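Cytochrome C3, A dimeric class III c-type cytochrome (Desulfovibrio gigas, PDB 1GYO) binds four c-type hemes per chain, two chains forming a di-tetraheme dimer, and probably serves as an electron carrier. Local coordinates at residues R81-K85 with G95-C99. Sequence-based numbering, arbitrary orientation.
With HEC (heme c), chain E.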
ATOM      1  N   ARG A  81       3.533   6.606 -18.829  1.00 11.65           N
ATOM      2  CA  ARG A  81       4.624   7.078 -19.707  1.00 12.05           C
ATOM      3  C   ARG A  81       5.329   8.261 -19.088  1.00 12.22           C
ATOM      4  O   ARG A  81       6.551   8.437 -19.304  1.00 13.79           O
ATOM      5  CB  ARG A  81       4.035   7.343 -21.080  1.00 12.96           C
ATOM      6  CG  ARG A  81       5.051   7.538 -22.162  1.00 13.70           C
ATOM      7  CD  ARG A  81       4.427   7.389 -23.549  1.00 13.93           C
ATOM      8  NE  ARG A  81       5.441   7.513 -24.580  1.00 14.62           N
ATOM      9  CZ  ARG A  81       5.796   8.631 -25.183  1.00 15.64           C
ATOM     10  NH1 ARG A  81       5.233   9.796 -24.903  1.00 17.00           N
ATOM     11  NH2 ARG A  81       6.774   8.577 -26.110  1.00 19.80           N
ATOM     12  N   GLY A  82       4.601   9.106 -18.365  1.00 12.17           N
ATOM     13  CA  GLY A  82       5.217  10.277 -17.766  1.00 14.00           C
ATOM     14  C   GLY A  82       6.239   9.935 -16.698  1.00 12.81           C
ATOM     15  O   GLY A  82       7.297  10.550 -16.601  1.00 14.55           O
ATOM     16  N   CYS A  83       5.923   8.977 -15.842  1.00 12.93           N
ATOM     17  CA  CYS A  83       6.917   8.562 -14.848  1.00 13.07           C
ATOM     18  C   CYS A  83       8.135   7.923 -15.530  1.00 13.25           C
ATOM     19  O   CYS A  83       9.286   8.249 -15.239  1.00 14.81           O
ATOM     20  CB  CYS A  83       6.283   7.587 -13.862  1.00 13.94           C
ATOM     21  SG  CYS A  83       7.628   7.023 -12.728  1.00 14.80           S
ATOM     22  N   HIS A  84       7.880   6.999 -16.475  1.00 13.02           N
ATOM     23  CA  HIS A  84       9.039   6.362 -17.110  1.00 13.61           C
ATOM     24  C   HIS A  84       9.913   7.405 -17.812  1.00 14.39           C
ATOM     25  O   HIS A  84      11.130   7.345 -17.705  1.00 15.98           O
ATOM     26  CB  HIS A  84       8.569   5.299 -18.077  1.00 13.54           C
ATOM     27  CG  HIS A  84       7.826   4.139 -17.475  1.00 13.12           C
ATOM     28  ND1 HIS A  84       7.138   3.263 -18.281  1.00 12.72           N
ATOM     29  CD2 HIS A  84       7.638   3.697 -16.207  1.00 12.82           C
ATOM     30  CE1 HIS A  84       6.554   2.337 -17.519  1.00 12.29           C
ATOM     31  NE2 HIS A  84       6.828   2.551 -16.262  1.00 12.40           N
ATOM     32  N   LYS A  85       9.302   8.373 -18.521  1.00 14.28           N
ATOM     33  CA  LYS A  85      10.138   9.378 -19.182  1.00 15.46           C
ATOM     34  C   LYS A  85      10.916  10.199 -18.170  1.00 17.90           C
ATOM     35  O   LYS A  85      12.102  10.541 -18.382  1.00 19.39           O
ATOM     36  CB  LYS A  85       9.282  10.266 -20.069  1.00 15.94           C
ATOM     37  CG  LYS A  85       8.828   9.667 -21.351  1.00 16.84           C
ATOM     38  CD  LYS A  85       7.960  10.527 -22.296  1.00 18.63           C
ATOM     39  CE  LYS A  85       8.710  11.774 -22.713  1.00 21.78           C
ATOM     40  NZ  LYS A  85       7.909  12.455 -23.798  1.00 25.19           N
ATOM     41  N   GLY A  95      10.543   1.857 -16.641  1.00 15.76           N
ATOM     42  CA  GLY A  95       9.773   1.152 -17.641  1.00 15.36           C
ATOM     43  C   GLY A  95       9.855   1.746 -19.032  1.00 15.81           C
ATOM     44  O   GLY A  95      10.555   2.715 -19.280  1.00 17.02           O
ATOM     45  N   PRO A  96       9.131   1.120 -19.951  1.00 16.01           N
ATOM     46  CA  PRO A  96       9.194   1.499 -21.365  1.00 16.57           C
ATOM     47  C   PRO A  96       8.468   2.772 -21.708  1.00 14.73           C
ATOM     48  O   PRO A  96       7.504   3.204 -21.072  1.00 14.35           O
ATOM     49  CB  PRO A  96       8.528   0.313 -22.091  1.00 18.54           C
ATOM     50  CG  PRO A  96       7.620  -0.296 -21.063  1.00 17.73           C
ATOM     51  CD  PRO A  96       8.302  -0.094 -19.746  1.00 16.01           C
ATOM     52  N   ILE A  97       8.948   3.343 -22.815  1.00 15.83           N
ATOM     53  CA  ILE A  97       8.457   4.626 -23.304  1.00 14.75           C
ATOM     54  C   ILE A  97       7.945   4.556 -24.725  1.00 14.54           C
ATOM     55  O   ILE A  97       6.989   5.274 -25.047  1.00 14.85           O
ATOM     56  CB  ILE A  97       9.580   5.670 -23.150  1.00 17.35           C
ATOM     57  CG1 ILE A  97       9.915   5.871 -21.648  1.00 18.15           C
ATOM     58  CG2 ILE A  97       9.260   6.964 -23.840  1.00 17.67           C
ATOM     59  CD1 ILE A  97      11.282   6.510 -21.418  1.00 20.07           C
ATOM     60  N   GLY A  98       8.566   3.809 -25.613  1.00 14.63           N
ATOM     61  CA  GLY A  98       8.084   3.809 -26.997  1.00 14.94           C
ATOM     62  C   GLY A  98       6.678   3.233 -27.052  1.00 13.94           C
ATOM     63  O   GLY A  98       6.241   2.377 -26.303  1.00 14.40           O
ATOM     64  N   CYS A  99       5.904   3.699 -28.033  1.00 14.29           N
ATOM     65  CA  CYS A  99       4.495   3.376 -28.098  1.00 14.07           C
ATOM     66  C   CYS A  99       4.241   1.885 -28.289  1.00 15.01           C
ATOM     67  O   CYS A  99       3.178   1.427 -27.853  1.00 15.41           O
ATOM     68  CB  CYS A  99       3.791   4.119 -29.221  1.00 13.90           C
ATOM     69  SG  CYS A  99       3.933   5.933 -29.119  1.00 14.10           S
TER
HETATM   70 FE   HEC E 113       6.179   1.369 -14.771  1.00 11.95          FE
HETATM   71  CHA HEC E 113       8.786  -0.780 -14.979  1.00 14.99           C
HETATM   72  CHB HEC E 113       4.501  -0.461 -17.110  1.00 13.41           C
HETATM   73  CHC HEC E 113       3.454   3.230 -14.281  1.00 11.66           C
HETATM   74  CHD HEC E 113       7.885   3.259 -12.567  1.00 13.54           C
HETATM   75  NA  HEC E 113       6.601  -0.238 -15.901  1.00 13.84           N
HETATM   76  C1A HEC E 113       7.742  -1.019 -15.852  1.00 14.39           C
HETATM   77  C2A HEC E 113       7.687  -2.068 -16.841  1.00 16.05           C
HETATM   78  C3A HEC E 113       6.498  -1.944 -17.481  1.00 15.87           C
HETATM   79  C4A HEC E 113       5.805  -0.849 -16.862  1.00 13.99           C
HETATM   80  CMA HEC E 113       5.954  -2.793 -18.603  1.00 18.30           C
HETATM   81  CAA HEC E 113       8.751  -3.108 -17.047  1.00 19.02           C
HETATM   82  CBA HEC E 113       8.541  -4.332 -16.163  0.53 25.04           C
HETATM   83  CGA HEC E 113       7.416  -5.238 -16.620  0.53 24.22           C
HETATM   84  O1A HEC E 113       7.577  -5.906 -17.649  0.53 32.88           O
HETATM   85  O2A HEC E 113       6.367  -5.261 -15.947  0.53 24.95           O
HETATM   86  NB  HEC E 113       4.327   1.354 -15.514  1.00 11.93           N
HETATM   87  C1B HEC E 113       3.781   0.524 -16.476  1.00 12.44           C
HETATM   88  C2B HEC E 113       2.398   0.854 -16.717  1.00 12.35           C
HETATM   89  C3B HEC E 113       2.089   1.888 -15.897  1.00 11.41           C
HETATM   90  C4B HEC E 113       3.293   2.211 -15.164  1.00 11.64           C
HETATM   91  CMB HEC E 113       1.502   0.130 -17.681  1.00 12.99           C
HETATM   92  CAB HEC E 113       0.797   2.648 -15.760  1.00 11.88           C
HETATM   93  CBB HEC E 113      -0.427   1.827 -15.442  1.00 14.77           C
HETATM   94  NC  HEC E 113       5.769   2.958 -13.678  1.00 12.44           N
HETATM   95  C1C HEC E 113       4.574   3.655 -13.630  1.00 11.71           C
HETATM   96  C2C HEC E 113       4.695   4.861 -12.848  1.00 11.85           C
HETATM   97  C3C HEC E 113       5.962   4.888 -12.376  1.00 12.58           C
HETATM   98  C4C HEC E 113       6.618   3.683 -12.865  1.00 12.67           C
HETATM   99  CMC HEC E 113       3.583   5.868 -12.689  1.00 13.25           C
HETATM  100  CAC HEC E 113       6.672   5.943 -11.586  1.00 13.47           C
HETATM  101  CBC HEC E 113       5.891   6.755 -10.595  1.00 14.84           C
HETATM  102  ND  HEC E 113       7.994   1.286 -13.976  1.00 13.71           N
HETATM  103  C1D HEC E 113       8.521   2.114 -13.009  1.00 13.45           C
HETATM  104  C2D HEC E 113       9.784   1.622 -12.522  1.00 15.62           C
HETATM  105  C3D HEC E 113      10.051   0.495 -13.220  1.00 16.20           C
HETATM  106  C4D HEC E 113       8.943   0.270 -14.110  1.00 14.46           C
HETATM  107  CMD HEC E 113      10.600   2.282 -11.436  1.00 18.37           C
HETATM  108  CAD HEC E 113      11.279  -0.378 -13.148  1.00 20.63           C
HETATM  109  CBD HEC E 113      11.109  -1.538 -12.196  1.00 22.25           C
HETATM  110  CGD HEC E 113      12.432  -2.292 -12.001  1.00 27.12           C
HETATM  111  O1D HEC E 113      12.747  -3.123 -12.855  1.00 37.93           O
HETATM  112  O2D HEC E 113      13.137  -1.981 -11.032  1.00 28.65           O
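Start at the iron. His84, on helix 80-89, binds FE through NE2 at 2.0 Å, with His31 as the other axial ligand, while Cys83 SG is joined to heme CAC at 1.8 Å: the CXXCH arrangement of c-type cytochromes. The other ring nitrogen is satisfied too: His84 ND1 donates a hydrogen bond to Pro96 O at 2.8 Å, nearly straight at 162°, with the oxygen close to the ring plane. Gly95 lies over one face of the imidazole, its CA 3.3 Å from the ring centroid in a CH-pi contact; a CB here would collide with CE1.

One residue on, Arg81 NE donates the second hydrogen bond of the contact, to Ile97 O (2.8 Å, 167°), reached by an extended arginine side chain. Between these two bonds Ile97 supplies the apolar contact: its CG1 lies 3.9 Å from His84 CB, and its CG2 3.7 Å from Lys85 CG. The segment then runs on to Cys99, covalently linked to another heme.

ND1 donating to a backbone carbonyl should restrain rotation of the ring about the NE2-FE bond, and the imidazole should gain some imidazolate character, which would strengthen donation to iron and tend to stabilise the ferric state.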